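Side-chain contact in polymeric Immunoglobulin Receptor (Oncorhynchus mykiss, PDB 5F1S), which probably binds polymeric immunoglobulins for transport to mucosal surfaces, its ectodomain forming secretory component: residues T78-Q81 and K82-G86. Sequence-based numbering, arbitrary orientation.
Sequences TELQ and KEDSG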
ATOM      1  N   THR A  78      -2.045   3.149 -11.721  1.00 29.78           N
ATOM      2  CA  THR A  78      -3.273   3.202 -10.935  1.00 31.99           C
ATOM      3  C   THR A  78      -4.023   1.874 -10.971  1.00 33.55           C
ATOM      4  O   THR A  78      -3.896   1.053 -11.896  1.00 33.65           O
ATOM      5  CB  THR A  78      -4.205   4.336 -11.440  1.00 37.13           C
ATOM      6  OG1 THR A  78      -4.575   4.056 -12.795  1.00 36.92           O
ATOM      7  CG2 THR A  78      -3.485   5.710 -11.367  1.00 36.14           C
ATOM      8  N   GLU A  79      -4.828   1.673  -9.935  1.00 34.53           N
ATOM      9  CA  GLU A  79      -5.751   0.543  -9.895  1.00 38.52           C
ATOM     10  C   GLU A  79      -5.018  -0.758 -10.225  1.00 31.99           C
ATOM     11  O   GLU A  79      -5.439  -1.559 -11.064  1.00 33.18           O
ATOM     12  CB  GLU A  79      -6.926   0.750 -10.852  1.00 42.93           C
ATOM     13  CG  GLU A  79      -7.567   2.137 -10.823  1.00 53.88           C
ATOM     14  CD  GLU A  79      -8.784   2.223  -9.941  1.00 64.57           C
ATOM     15  OE1 GLU A  79      -9.044   1.277  -9.165  1.00 70.65           O
ATOM     16  OE2 GLU A  79      -9.493   3.246 -10.030  1.00 73.16           O
ATOM     17  N   LEU A  80      -3.905  -0.983  -9.533  1.00 31.36           N
ATOM     18  CA  LEU A  80      -3.066  -2.118  -9.867  1.00 30.38           C
ATOM     19  C   LEU A  80      -3.799  -3.427  -9.630  1.00 31.39           C
ATOM     20  O   LEU A  80      -4.448  -3.607  -8.601  1.00 34.02           O
ATOM     21  CB  LEU A  80      -1.793  -2.091  -9.032  1.00 29.87           C
ATOM     22  CG  LEU A  80      -0.784  -1.074  -9.556  1.00 33.32           C
ATOM     23  CD1 LEU A  80       0.272  -0.807  -8.488  1.00 38.19           C
ATOM     24  CD2 LEU A  80      -0.101  -1.597 -10.834  1.00 34.88           C
ATOM     25  N   GLN A  81      -3.629  -4.357 -10.559  1.00 31.74           N
ATOM     26  CA  GLN A  81      -4.220  -5.684 -10.491  1.00 32.78           C
ATOM     27  C   GLN A  81      -3.160  -6.723 -10.176  1.00 31.61           C
ATOM     28  O   GLN A  81      -1.971  -6.540 -10.433  1.00 33.14           O
ATOM     29  CB  GLN A  81      -4.912  -6.002 -11.820  1.00 35.57           C
ATOM     30  CG  GLN A  81      -5.990  -4.991 -12.170  1.00 34.16           C
ATOM     31  CD  GLN A  81      -7.078  -4.925 -11.148  1.00 35.21           C
ATOM     32  OE1 GLN A  81      -7.871  -5.853 -11.034  1.00 38.81           O
ATOM     33  NE2 GLN A  81      -7.147  -3.834 -10.418  1.00 35.85           N
ATOM     34  N   LYS A  82      -3.586  -7.877  -9.650  1.00 33.87           N
ATOM     35  CA  LYS A  82      -2.597  -8.883  -9.299  1.00 34.74           C
ATOM     36  C   LYS A  82      -1.723  -9.236 -10.503  1.00 35.74           C
ATOM     37  O   LYS A  82      -0.517  -9.466 -10.375  1.00 35.61           O
ATOM     38  CB  LYS A  82      -3.289 -10.133  -8.764  1.00 37.82           C
ATOM     39  CG  LYS A  82      -2.273 -11.137  -8.234  1.00 39.79           C
ATOM     40  CD  LYS A  82      -2.889 -12.344  -7.574  1.00 48.98           C
ATOM     41  CE  LYS A  82      -1.748 -13.274  -7.079  1.00 50.61           C
ATOM     42  NZ  LYS A  82      -2.274 -14.503  -6.433  1.00 60.58           N
ATOM     43  N   GLU A  83      -2.319  -9.289 -11.680  1.00 36.57           N
ATOM     44  CA  GLU A  83      -1.560  -9.656 -12.867  1.00 38.16           C
ATOM     45  C   GLU A  83      -0.566  -8.562 -13.281  1.00 36.52           C
ATOM     46  O   GLU A  83       0.302  -8.825 -14.133  1.00 36.11           O
ATOM     47  CB  GLU A  83      -2.525  -9.987 -14.004  1.00 45.29           C
ATOM     48  CG  GLU A  83      -3.447  -8.859 -14.423  1.00 48.72           C
ATOM     49  CD  GLU A  83      -4.826  -8.861 -13.716  1.00 62.32           C
ATOM     50  OE1 GLU A  83      -4.980  -9.444 -12.583  1.00 53.74           O
ATOM     51  OE2 GLU A  83      -5.757  -8.247 -14.321  1.00 56.92           O
ATOM     52  N   ASP A  84      -0.654  -7.363 -12.682  1.00 35.04           N
ATOM     53  CA  ASP A  84       0.361  -6.316 -12.891  1.00 33.01           C
ATOM     54  C   ASP A  84       1.659  -6.570 -12.122  1.00 36.54           C
ATOM     55  O   ASP A  84       2.665  -5.871 -12.340  1.00 33.46           O
ATOM     56  CB  ASP A  84      -0.216  -4.931 -12.522  1.00 31.37           C
ATOM     57  CG  ASP A  84      -1.319  -4.499 -13.428  1.00 37.04           C
ATOM     58  OD1 ASP A  84      -1.171  -4.707 -14.653  1.00 41.58           O
ATOM     59  OD2 ASP A  84      -2.326  -3.914 -12.956  1.00 36.35           O
ATOM     60  N   SER A  85       1.700  -7.580 -11.259  1.00 31.41           N
ATOM     61  CA  SER A  85       2.913  -7.884 -10.511  1.00 32.77           C
ATOM     62  C   SER A  85       4.086  -8.230 -11.425  1.00 33.07           C
ATOM     63  O   SER A  85       3.914  -8.907 -12.434  1.00 35.36           O
ATOM     64  CB  SER A  85       2.673  -9.077  -9.596  1.00 35.79           C
ATOM     65  OG  SER A  85       1.703  -8.810  -8.639  1.00 34.63           O
ATOM     66  N   GLY A  86       5.286  -7.811 -11.036  1.00 33.15           N
ATOM     67  CA  GLY A  86       6.469  -8.141 -11.801  1.00 34.26           C
ATOM     68  C   GLY A  86       7.498  -7.032 -11.775  1.00 33.90           C
ATOM     69  O   GLY A  86       7.430  -6.084 -10.978  1.00 31.96           O
TER
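Asp84 folds back on Gln81 in the 3-10 turn 82-84 of the E-F loop, which links strands 72-77 and 86-92 of the first V-set immunoglobulin domain; here the family's D-x-G-x-Y-x-C signature begins, with its tyrosine corner. The carboxylate OD2 of Asp84 takes the backbone N-H of Gln81 at 2.8 Å, nearly straight at 168°, on its anti side and somewhat out of the carboxylate plane. In return Asp84 N reaches Gln81 O at 2.7 Å, more bent at 146°, a reciprocal pair closing the turn. Aspartate suits the place because, with CG beside its own backbone N (chi1 -66°), its short side chain points back to the preceding chain.

Leu80, buried against Val110 of strand 103-111, lays CD2 3.7 Å from Asp84 CB, packing on the methylene that carries the carboxylate. Glu83 is exposed, its charge suited to solvent, while its bent chain brings CD to 3.4 Å from Gln81 CB; the side chains run alongside each other, amide and carboxylate planes almost perpendicular.

Further out, Gln81 is long enough for its amide to turn back on the loop, while OE1 accepts from Gln137 of the second domain. Tyr88 OH closes the corner on Asp84 O, and Ser85 OG meets both Val110 N and Lys82 O. Gln81 NE2 approaches Glu79 O at 2.9 Å from above that carbonyl's plane, the oxygen lying in the amide's own plane.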